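Local structure of afamin (Homo sapiens, 6FAK) at residues Y408-K416 / H538-F549; I417-E425 / E460-N471. The protein carries hydrophobic molecules in body fluids, binding vitamin E and keeping lipidated Wnt proteins soluble and active. All coordinates share one frame; numbering follows the deposited sequence. Where two conformers were deposited one is given.

Interaction 1 of 2, residues Y408-K416 / H538-F549; sequences YHYLIRLTK and HELTDEELQSLF
Phe549 turns an edge toward one face of the Tyr408 ring, Phe549 CE2 standing 3.6 Å above the Tyr408 ring plane and nearer its rim than its centre. The planes lie 60° apart with centroids 4.8 Å from each other, which makes the pair a T-shaped (edge-to-face) stack. At the other end of the contact the guanidinium of Arg413 meets the Asp542 carboxylate along its NE side: Arg413 NE donates to Asp542 OD2 at 2.7 Å, the oxygen sitting somewhat out of the guanidinium plane, while NH2 donates to OD1 almost straight (177°) and in that plane. Bends at chi2 and chi3 curl the arginine chain round to present this side. Lys416 completes the salt-bridge network. Its NZ reaches Asp542 OD1 at 2.6 Å and, in the carbonyl plane, Leu540 O at 2.9 Å, so OD1 takes two donors and the ammonium ties together the turn that leads into helix 542-560. That helix starts with a capping box, Thr541 and Glu544 each accepting from the other's backbone N. Between the two ends, Ile412 lays CG2 alongside the Asp542 carboxylate and CD1 against Gln546 OE1. The segment axes cross at 131° with a closest approach of 10.5 Å, joining the long helix 376-417 to helix 542-560 within the third albumin domain; helix 521-536 packs against Tyr408 and Thr415, and helix 423-440 against Tyr410 and Leu414.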
loop_
_atom_site.group_PDB
_atom_site.type_symbol
_atom_site.label_atom_id
_atom_site.label_comp_id
_atom_site.label_asym_id
_atom_site.label_seq_id
_atom_site.Cartn_x
_atom_site.Cartn_y
_atom_site.Cartn_z
ATOM N N TYR A 408 9.206 12.770 -14.173
ATOM C CA TYR A 408 10.191 12.347 -15.167
ATOM C C TYR A 408 11.564 12.156 -14.548
ATOM O O TYR A 408 12.288 11.192 -14.887
ATOM C CB TYR A 408 10.208 13.359 -16.341
ATOM C CG TYR A 408 8.871 13.533 -17.026
ATOM C CD1 TYR A 408 8.000 12.447 -17.205
ATOM C CD2 TYR A 408 8.466 14.778 -17.501
ATOM C CE1 TYR A 408 6.794 12.600 -17.852
ATOM C CE2 TYR A 408 7.255 14.956 -18.136
ATOM C CZ TYR A 408 6.432 13.875 -18.313
ATOM O OH TYR A 408 5.215 14.022 -18.896
ATOM N N HIS A 409 11.917 13.004 -13.576
ATOM C CA HIS A 409 13.166 12.857 -12.839
ATOM C C HIS A 409 13.191 11.539 -12.015
ATOM O O HIS A 409 14.228 10.812 -12.019
ATOM C CB HIS A 409 13.459 14.074 -11.939
ATOM C CG HIS A 409 13.848 15.315 -12.695
ATOM N ND1 HIS A 409 14.847 16.164 -12.269
ATOM C CD2 HIS A 409 13.398 15.833 -13.864
ATOM C CE1 HIS A 409 14.988 17.153 -13.135
ATOM N NE2 HIS A 409 14.116 16.979 -14.112
ATOM N N TYR A 410 12.078 11.213 -11.391
ATOM C CA TYR A 410 11.918 9.965 -10.629
ATOM C C TYR A 410 11.945 8.693 -11.490
ATOM O O TYR A 410 12.533 7.670 -11.093
ATOM C CB TYR A 410 10.671 9.986 -9.731
ATOM C CG TYR A 410 10.887 10.832 -8.475
ATOM C CD1 TYR A 410 12.019 10.650 -7.680
ATOM C CD2 TYR A 410 9.967 11.780 -8.063
ATOM C CE1 TYR A 410 12.238 11.404 -6.537
ATOM C CE2 TYR A 410 10.195 12.558 -6.919
ATOM C CZ TYR A 410 11.343 12.364 -6.182
ATOM O OH TYR A 410 11.604 13.063 -5.036
ATOM N N LEU A 411 11.303 8.777 -12.637
ATOM C CA LEU A 411 11.298 7.689 -13.599
ATOM C C LEU A 411 12.698 7.402 -14.096
ATOM O O LEU A 411 13.090 6.247 -14.199
ATOM C CB LEU A 411 10.316 8.004 -14.754
ATOM C CG LEU A 411 8.850 7.975 -14.354
ATOM C CD1 LEU A 411 8.053 8.404 -15.575
ATOM C CD2 LEU A 411 8.365 6.602 -13.913
ATOM N N ILE A 412 13.465 8.430 -14.416
ATOM C CA ILE A 412 14.873 8.239 -14.811
ATOM C C ILE A 412 15.690 7.542 -13.675
ATOM O O ILE A 412 16.355 6.505 -13.891
ATOM C CB ILE A 412 15.550 9.598 -15.227
ATOM C CG1 ILE A 412 14.940 10.110 -16.542
ATOM C CG2 ILE A 412 17.060 9.395 -15.403
ATOM C CD1 ILE A 412 15.320 11.535 -16.941
ATOM N N ARG A 413 15.593 8.086 -12.476
ATOM C CA ARG A 413 16.352 7.587 -11.314
ATOM C C ARG A 413 15.964 6.166 -10.963
ATOM O O ARG A 413 16.846 5.337 -10.790
ATOM C CB ARG A 413 16.172 8.494 -10.088
ATOM C CG ARG A 413 17.166 9.662 -10.089
ATOM C CD ARG A 413 18.575 9.248 -9.580
ATOM N NE ARG A 413 19.503 8.937 -10.682
ATOM C CZ ARG A 413 20.530 8.083 -10.632
ATOM N NH1 ARG A 413 20.821 7.427 -9.503
ATOM N NH2 ARG A 413 21.273 7.891 -11.700
ATOM N N LEU A 414 14.666 5.899 -10.872
ATOM C CA LEU A 414 14.186 4.592 -10.530
ATOM C C LEU A 414 14.626 3.539 -11.564
ATOM O O LEU A 414 14.980 2.412 -11.209
ATOM C CB LEU A 414 12.659 4.550 -10.386
ATOM C CG LEU A 414 11.986 5.125 -9.131
ATOM C CD1 LEU A 414 10.488 5.399 -9.426
ATOM C CD2 LEU A 414 12.115 4.115 -8.003
ATOM N N THR A 415 14.499 3.885 -12.846
ATOM C CA THR A 415 14.874 2.957 -13.935
ATOM C C THR A 415 16.393 2.674 -13.921
ATOM O O THR A 415 16.806 1.542 -14.107
ATOM C CB THR A 415 14.378 3.464 -15.302
ATOM O OG1 THR A 415 12.958 3.684 -15.242
ATOM C CG2 THR A 415 14.621 2.475 -16.352
ATOM N N LYS A 416 17.210 3.683 -13.662
ATOM C CA LYS A 416 18.653 3.473 -13.479
ATOM C C LYS A 416 19.019 2.473 -12.369
ATOM O O LYS A 416 19.963 1.631 -12.515
ATOM C CB LYS A 416 19.370 4.808 -13.183
ATOM C CG LYS A 416 19.472 5.759 -14.348
ATOM C CD LYS A 416 20.511 5.331 -15.361
ATOM C CE LYS A 416 20.849 6.442 -16.366
ATOM N NZ LYS A 416 21.714 7.573 -15.896
ATOM N N HIS A 538 20.686 3.266 -20.960
ATOM C CA HIS A 538 21.109 3.253 -19.552
ATOM C C HIS A 538 22.516 3.819 -19.290
ATOM O O HIS A 538 22.761 4.350 -18.197
ATOM C CB HIS A 538 21.002 1.827 -18.953
ATOM C CG HIS A 538 21.968 0.840 -19.540
ATOM N ND1 HIS A 538 23.164 0.516 -18.926
ATOM C CD2 HIS A 538 21.918 0.098 -20.671
ATOM C CE1 HIS A 538 23.814 -0.359 -19.669
ATOM N NE2 HIS A 538 23.092 -0.628 -20.734
ATOM N N GLU A 539 23.405 3.693 -20.280
ATOM C CA GLU A 539 24.771 4.234 -20.222
ATOM C C GLU A 539 24.841 5.768 -20.114
ATOM O O GLU A 539 25.737 6.303 -19.474
ATOM C CB GLU A 539 25.632 3.709 -21.405
ATOM C CG GLU A 539 25.376 4.318 -22.788
ATOM C CD GLU A 539 24.144 3.788 -23.532
ATOM O OE1 GLU A 539 24.022 4.187 -24.723
ATOM O OE2 GLU A 539 23.327 2.990 -22.982
ATOM N N LEU A 540 23.884 6.455 -20.718
ATOM C CA LEU A 540 23.814 7.924 -20.698
ATOM C C LEU A 540 23.594 8.497 -19.298
ATOM O O LEU A 540 23.028 7.831 -18.413
ATOM C CB LEU A 540 22.685 8.443 -21.639
ATOM C CG LEU A 540 22.807 8.159 -23.140
ATOM C CD1 LEU A 540 21.829 9.030 -23.921
ATOM C CD2 LEU A 540 24.236 8.305 -23.650
ATOM N N THR A 541 24.066 9.728 -19.079
ATOM C CA THR A 541 23.836 10.407 -17.805
ATOM C C THR A 541 22.358 10.803 -17.686
ATOM O O THR A 541 21.685 10.957 -18.681
ATOM C CB THR A 541 24.660 11.727 -17.632
ATOM O OG1 THR A 541 24.246 12.684 -18.624
ATOM C CG2 THR A 541 26.197 11.512 -17.724
ATOM N N ASP A 542 21.888 10.982 -16.461
ATOM C CA ASP A 542 20.549 11.498 -16.212
ATOM C C ASP A 542 20.236 12.790 -17.020
ATOM O O ASP A 542 19.150 12.920 -17.577
ATOM C CB ASP A 542 20.354 11.796 -14.741
ATOM C CG ASP A 542 20.261 10.519 -13.882
ATOM O OD1 ASP A 542 20.550 9.389 -14.358
ATOM O OD2 ASP A 542 19.890 10.669 -12.716
ATOM N N GLU A 543 21.193 13.722 -17.042
ATOM C CA GLU A 543 21.043 14.978 -17.795
ATOM C C GLU A 543 20.889 14.741 -19.306
ATOM O O GLU A 543 20.002 15.309 -19.914
ATOM C CB GLU A 543 22.218 15.925 -17.498
ATOM C CG GLU A 543 22.181 17.231 -18.292
ATOM C CD GLU A 543 23.312 18.189 -17.924
ATOM O OE1 GLU A 543 23.438 18.525 -16.727
ATOM O OE2 GLU A 543 24.060 18.616 -18.831
ATOM N N GLU A 544 21.749 13.905 -19.905
ATOM C CA GLU A 544 21.593 13.518 -21.299
ATOM C C GLU A 544 20.241 12.870 -21.610
ATOM O O GLU A 544 19.661 13.127 -22.671
ATOM C CB GLU A 544 22.731 12.583 -21.734
ATOM C CG GLU A 544 24.101 13.263 -21.809
ATOM C CD GLU A 544 25.297 12.311 -21.846
ATOM O OE1 GLU A 544 25.226 11.143 -21.418
ATOM O OE2 GLU A 544 26.368 12.780 -22.267
ATOM N N LEU A 545 19.765 11.997 -20.706
ATOM C CA LEU A 545 18.459 11.366 -20.881
ATOM C C LEU A 545 17.323 12.391 -20.788
ATOM O O LEU A 545 16.410 12.345 -21.572
ATOM C CB LEU A 545 18.232 10.238 -19.850
ATOM C CG LEU A 545 19.142 9.036 -20.100
ATOM C CD1 LEU A 545 19.244 8.177 -18.852
ATOM C CD2 LEU A 545 18.671 8.203 -21.252
ATOM N N GLN A 546 17.393 13.288 -19.828
ATOM C CA GLN A 546 16.409 14.359 -19.672
ATOM C C GLN A 546 16.401 15.250 -20.949
ATOM O O GLN A 546 15.327 15.610 -21.483
ATOM C CB GLN A 546 16.746 15.173 -18.442
ATOM C CG GLN A 546 15.863 16.374 -18.170
ATOM C CD GLN A 546 14.433 15.996 -17.778
ATOM O OE1 GLN A 546 14.198 15.056 -16.986
ATOM N NE2 GLN A 546 13.471 16.770 -18.276
ATOM N N SER A 547 17.587 15.559 -21.463
ATOM C CA SER A 547 17.678 16.364 -22.674
ATOM C C SER A 547 17.044 15.685 -23.885
ATOM O O SER A 547 16.260 16.305 -24.608
ATOM C CB SER A 547 19.121 16.721 -22.960
ATOM O OG SER A 547 19.658 17.590 -21.952
ATOM N N LEU A 548 17.354 14.413 -24.089
ATOM C CA LEU A 548 16.787 13.669 -25.171
ATOM C C LEU A 548 15.275 13.547 -25.073
ATOM O O LEU A 548 14.553 13.653 -26.063
ATOM C CB LEU A 548 17.448 12.305 -25.270
ATOM C CG LEU A 548 17.055 11.368 -26.411
ATOM C CD1 LEU A 548 17.310 12.030 -27.761
ATOM C CD2 LEU A 548 17.866 10.088 -26.264
ATOM N N PHE A 549 14.801 13.256 -23.871
ATOM C CA PHE A 549 13.374 13.187 -23.621
ATOM C C PHE A 549 12.674 14.512 -23.938
ATOM O O PHE A 549 11.590 14.499 -24.538
ATOM C CB PHE A 549 13.117 12.807 -22.168
ATOM C CG PHE A 549 11.674 12.778 -21.827
ATOM C CD1 PHE A 549 10.854 11.795 -22.357
ATOM C CD2 PHE A 549 11.128 13.746 -21.016
ATOM C CE1 PHE A 549 9.497 11.742 -22.056
ATOM C CE2 PHE A 549 9.770 13.688 -20.687
ATOM C CZ PHE A 549 8.962 12.689 -21.225
#

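Interaction 2 of 2, residues I417-E425 / E460-N471; sequences IAPQLSTEE and ELCGVNENRTIN. With NAG (2-acetamido-2-deoxy-beta-D-glucopyranose), chain B.
Glu425 and Arg468 approach from opposite directions with carboxylate and guanidinium nearly coplanar, 8° apart. The grip is end-on: Arg468 NH1 donates to Glu425 OE2 at 2.8 Å and NH2 to OE1 at 2.9 Å, both on syn lone pairs. CG of Glu425 is anti to the backbone N (chi1 178°), and the extended chain carries the carboxylate across. Arg468 NH1 also donates to Leu461 O at 2.9 Å, tying the guanidinium to the end of helix 446-462. A leucine in place of Arg468 would probably leave the Glu425 carboxylate without its charged mate and Leu461 O without this donor. The contact joins the link between helices 376-417 and 423-440 to the chain that leaves helix 446-462 in the predominantly helical albumin fold: a type I turn, Ala418 to Leu421, follows the first helix, and Ser422 N-caps the second, accepting from Glu425 N. Leu421 crosses Leu461 at about a right angle, and Leu421 CD2 rests 3.9 Å from Ile470 CD1, which lies over one guanidinium face. Asn467, next to Arg468, carries an N-linked sugar on ND2, away from 417-425. Asn471 and Gln420 turn their amide planes 68° apart; Asn471 ND2 donates to Gln420 OE1 at 2.8 Å and to Ile417 O at 3.0 Å.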
loop_
_atom_site.group_PDB
_atom_site.type_symbol
_atom_site.label_atom_id
_atom_site.label_comp_id
_atom_site.label_asym_id
_atom_site.label_seq_id
_atom_site.Cartn_x
_atom_site.Cartn_y
_atom_site.Cartn_z
ATOM N N ILE A 417 18.347 2.606 -11.239
ATOM C CA ILE A 417 18.668 1.854 -10.075
ATOM C C ILE A 417 18.056 0.448 -10.088
ATOM O O ILE A 417 18.608 -0.446 -9.473
ATOM C CB ILE A 417 18.364 2.585 -8.708
ATOM C CG1 ILE A 417 16.898 2.697 -8.453
ATOM C CG2 ILE A 417 19.056 3.954 -8.598
ATOM C CD1 ILE A 417 16.585 3.126 -7.048
ATOM N N ALA A 418 16.901 0.291 -10.730
ATOM C CA ALA A 418 16.121 -0.977 -10.759
ATOM C C ALA A 418 15.630 -1.309 -12.172
ATOM O O ALA A 418 14.435 -1.474 -12.383
ATOM C CB ALA A 418 14.943 -0.914 -9.770
ATOM N N PRO A 419 16.558 -1.345 -13.140
ATOM C CA PRO A 419 16.168 -1.518 -14.544
ATOM C C PRO A 419 15.582 -2.901 -14.841
ATOM O O PRO A 419 14.938 -3.031 -15.884
ATOM C CB PRO A 419 17.469 -1.290 -15.317
ATOM C CG PRO A 419 18.532 -1.715 -14.350
ATOM C CD PRO A 419 18.023 -1.237 -13.022
ATOM N N GLN A 420 15.741 -3.875 -13.927
ATOM C CA GLN A 420 15.228 -5.197 -14.105
ATOM C C GLN A 420 13.703 -5.262 -13.911
ATOM O O GLN A 420 13.061 -6.232 -14.356
ATOM C CB GLN A 420 15.904 -6.192 -13.133
ATOM C CG GLN A 420 17.426 -6.370 -13.334
ATOM C CD GLN A 420 18.267 -5.289 -12.687
ATOM O OE1 GLN A 420 17.772 -4.450 -11.887
ATOM N NE2 GLN A 420 19.557 -5.356 -12.920
ATOM N N LEU A 421 13.108 -4.258 -13.281
ATOM C CA LEU A 421 11.629 -4.190 -13.171
ATOM C C LEU A 421 10.962 -3.952 -14.510
ATOM O O LEU A 421 11.531 -3.373 -15.403
ATOM C CB LEU A 421 11.201 -3.091 -12.203
ATOM C CG LEU A 421 11.698 -3.318 -10.781
ATOM C CD1 LEU A 421 11.367 -2.150 -9.904
ATOM C CD2 LEU A 421 11.187 -4.616 -10.179
ATOM N N SER A 422 9.763 -4.489 -14.692
ATOM C CA SER A 422 8.975 -4.182 -15.868
ATOM C C SER A 422 8.713 -2.651 -15.949
ATOM O O SER A 422 8.604 -1.922 -14.946
ATOM C CB SER A 422 7.640 -4.914 -15.871
ATOM O OG SER A 422 6.799 -4.417 -14.861
ATOM N N THR A 423 8.627 -2.194 -17.190
ATOM C CA THR A 423 8.234 -0.852 -17.447
ATOM C C THR A 423 6.923 -0.471 -16.778
ATOM O O THR A 423 6.833 0.642 -16.225
ATOM C CB THR A 423 8.200 -0.594 -18.981
ATOM O OG1 THR A 423 9.549 -0.681 -19.431
ATOM C CG2 THR A 423 7.639 0.753 -19.286
ATOM N N GLU A 424 5.936 -1.366 -16.792
ATOM C CA GLU A 424 4.640 -1.046 -16.155
ATOM C C GLU A 424 4.819 -0.791 -14.667
ATOM O O GLU A 424 4.232 0.141 -14.115
ATOM C CB GLU A 424 3.577 -2.160 -16.330
ATOM C CG GLU A 424 2.934 -2.223 -17.705
ATOM C CD GLU A 424 2.392 -0.876 -18.145
ATOM O OE1 GLU A 424 2.981 -0.284 -19.069
ATOM O OE2 GLU A 424 1.449 -0.370 -17.511
ATOM N N GLU A 425 5.668 -1.586 -14.026
ATOM C CA GLU A 425 5.922 -1.418 -12.596
ATOM C C GLU A 425 6.645 -0.092 -12.300
ATOM O O GLU A 425 6.293 0.592 -11.341
ATOM C CB GLU A 425 6.724 -2.608 -12.010
ATOM C CG GLU A 425 7.031 -2.393 -10.530
ATOM C CD GLU A 425 7.361 -3.650 -9.748
ATOM O OE1 GLU A 425 7.662 -4.730 -10.332
ATOM O OE2 GLU A 425 7.316 -3.515 -8.504
ATOM N N GLU A 460 5.803 -1.209 -1.715
ATOM C CA GLU A 460 5.287 -1.820 -2.957
ATOM C C GLU A 460 6.408 -2.564 -3.718
ATOM O O GLU A 460 6.227 -3.682 -4.202
ATOM C CB GLU A 460 4.744 -0.728 -3.868
ATOM C CG GLU A 460 3.641 -1.180 -4.791
ATOM C CD GLU A 460 2.245 -0.906 -4.256
ATOM O OE1 GLU A 460 2.056 -0.029 -3.375
ATOM O OE2 GLU A 460 1.334 -1.578 -4.755
ATOM N N LEU A 461 7.548 -1.893 -3.845
ATOM C CA LEU A 461 8.713 -2.407 -4.531
ATOM C C LEU A 461 9.291 -3.695 -3.936
ATOM O O LEU A 461 9.703 -4.586 -4.638
ATOM C CB LEU A 461 9.828 -1.338 -4.474
ATOM C CG LEU A 461 11.175 -1.547 -5.173
ATOM C CD1 LEU A 461 10.964 -1.945 -6.594
ATOM C CD2 LEU A 461 11.952 -0.238 -5.168
ATOM N N CYS A 462 9.358 -3.746 -2.615
ATOM C CA CYS A 462 10.058 -4.804 -1.938
ATOM C C CYS A 462 9.278 -6.106 -1.812
ATOM O O CYS A 462 9.873 -7.134 -1.502
ATOM C CB CYS A 462 10.516 -4.345 -0.563
ATOM S SG CYS A 462 11.772 -3.066 -0.781
ATOM N N GLY A 463 7.969 -6.050 -2.038
ATOM C CA GLY A 463 7.164 -7.264 -2.110
ATOM C C GLY A 463 6.351 -7.477 -0.843
ATOM O O GLY A 463 6.781 -7.088 0.290
ATOM N N VAL A 464 5.212 -8.155 -1.019
ATOM C CA VAL A 464 4.330 -8.503 0.079
ATOM C C VAL A 464 4.535 -9.929 0.556
ATOM O O VAL A 464 4.934 -10.146 1.707
ATOM C CB VAL A 464 2.832 -8.200 -0.276
ATOM C CG1 VAL A 464 1.953 -8.450 0.926
ATOM C CG2 VAL A 464 2.703 -6.774 -0.758
ATOM N N ASN A 465 4.302 -10.898 -0.335
ATOM C CA ASN A 465 4.399 -12.291 -0.010
ATOM C C ASN A 465 5.609 -12.951 -0.673
ATOM O O ASN A 465 5.632 -14.151 -0.861
ATOM C CB ASN A 465 3.105 -13.041 -0.407
ATOM C CG ASN A 465 2.846 -13.111 -1.935
ATOM O OD1 ASN A 465 3.367 -12.314 -2.713
ATOM N ND2 ASN A 465 1.973 -14.040 -2.333
ATOM N N GLU A 466 6.569 -12.158 -1.108
ATOM C CA GLU A 466 7.815 -12.692 -1.675
ATOM C C GLU A 466 8.983 -11.829 -1.199
ATOM O O GLU A 466 8.812 -10.636 -0.947
ATOM C CB GLU A 466 7.765 -12.702 -3.209
ATOM C CG GLU A 466 7.222 -11.409 -3.753
ATOM C CD GLU A 466 6.939 -11.357 -5.244
ATOM O OE1 GLU A 466 6.135 -10.453 -5.608
ATOM O OE2 GLU A 466 7.515 -12.147 -6.014
ATOM N N ASN A 467 10.163 -12.432 -1.142
ATOM C CA ASN A 467 11.401 -11.686 -1.042
ATOM C C ASN A 467 11.855 -11.586 -2.473
ATOM O O ASN A 467 12.226 -12.557 -3.058
ATOM C CB ASN A 467 12.409 -12.430 -0.157
ATOM C CG ASN A 467 11.922 -12.505 1.275
ATOM O OD1 ASN A 467 11.547 -11.477 1.847
ATOM N ND2 ASN A 467 11.888 -13.698 1.837
ATOM N N ARG A 468 11.771 -10.406 -3.053
ATOM C CA ARG A 468 12.033 -10.304 -4.485
ATOM C C ARG A 468 13.540 -10.259 -4.707
ATOM O O ARG A 468 14.289 -9.917 -3.793
ATOM C CB ARG A 468 11.413 -9.067 -5.045
ATOM C CG ARG A 468 9.925 -9.001 -4.784
ATOM C CD ARG A 468 9.404 -7.726 -5.383
ATOM N NE ARG A 468 9.345 -7.799 -6.840
ATOM C CZ ARG A 468 8.891 -6.815 -7.611
ATOM N NH1 ARG A 468 8.569 -5.626 -7.086
ATOM N NH2 ARG A 468 8.802 -6.992 -8.898
ATOM N N THR A 469 13.979 -10.672 -5.883
ATOM C CA THR A 469 15.378 -10.635 -6.210
ATOM C C THR A 469 15.457 -9.733 -7.459
ATOM O O THR A 469 15.302 -10.213 -8.589
ATOM C CB THR A 469 15.981 -12.063 -6.464
ATOM O OG1 THR A 469 15.158 -12.758 -7.391
ATOM C CG2 THR A 469 16.041 -12.891 -5.184
ATOM N N ILE A 470 15.701 -8.448 -7.230
ATOM C CA ILE A 470 15.780 -7.475 -8.288
ATOM C C ILE A 470 17.211 -7.274 -8.767
ATOM O O ILE A 470 17.551 -7.625 -9.901
ATOM C CB ILE A 470 15.074 -6.209 -7.859
ATOM C CG1 ILE A 470 13.566 -6.558 -7.567
ATOM C CG2 ILE A 470 15.255 -5.105 -8.927
ATOM C CD1 ILE A 470 12.879 -5.492 -6.774
ATOM N N ASN A 471 18.046 -6.726 -7.900
ATOM C CA ASN A 471 19.475 -6.714 -8.087
ATOM C C ASN A 471 20.075 -6.580 -6.699
ATOM O O ASN A 471 19.346 -6.224 -5.738
ATOM C CB ASN A 471 19.929 -5.611 -9.087
ATOM C CG ASN A 471 19.597 -4.199 -8.623
ATOM O OD1 ASN A 471 19.964 -3.793 -7.511
ATOM N ND2 ASN A 471 18.930 -3.416 -9.507
HETATM C C1 NAG B . 11.421 -13.920 3.197
HETATM C C2 NAG B . 11.188 -15.413 3.396
HETATM C C3 NAG B . 10.723 -15.689 4.820
HETATM C C4 NAG B . 11.714 -15.092 5.810
HETATM C C5 NAG B . 11.981 -13.616 5.498
HETATM C C6 NAG B . 13.057 -13.046 6.417
HETATM C C7 NAG B . 10.341 -17.089 1.804
HETATM C C8 NAG B . 11.549 -17.925 2.130
HETATM N N2 NAG B . 10.217 -15.909 2.430
HETATM O O3 NAG B . 10.609 -17.105 5.034
HETATM O O4 NAG B . 11.205 -15.234 7.143
HETATM O O5 NAG B . 12.399 -13.459 4.132
HETATM O O6 NAG B . 14.296 -13.731 6.200
HETATM O O7 NAG B . 9.507 -17.471 0.998
HETATM O O HOH W 1 5.440 -2.365 -7.021
#

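Interactions 1 and 2 have centres about 19 Å apart, and their segments make no contact beyond the chain junction where 408-416 runs straight into 417-425. Helix 376-417 therefore serves both: its last turns pack on helix 542-560, and its C-terminal end leads into the turn held by 460-471. Asp495 bonds to both, through its backbone to Lys416 and through OD2 to Gln420 NE2. Both contacts belong to the third albumin domain, whereas the hydrophobic-ligand pocket is in the second. Interaction 2 lies nearer the chain's centre, about 14 Å against about 26 Å, centre to centre, and touches other parts of the molecule through the Glu460-Lys200 salt bridge and Asn465 on Phe151; it includes glycosylated Asn467.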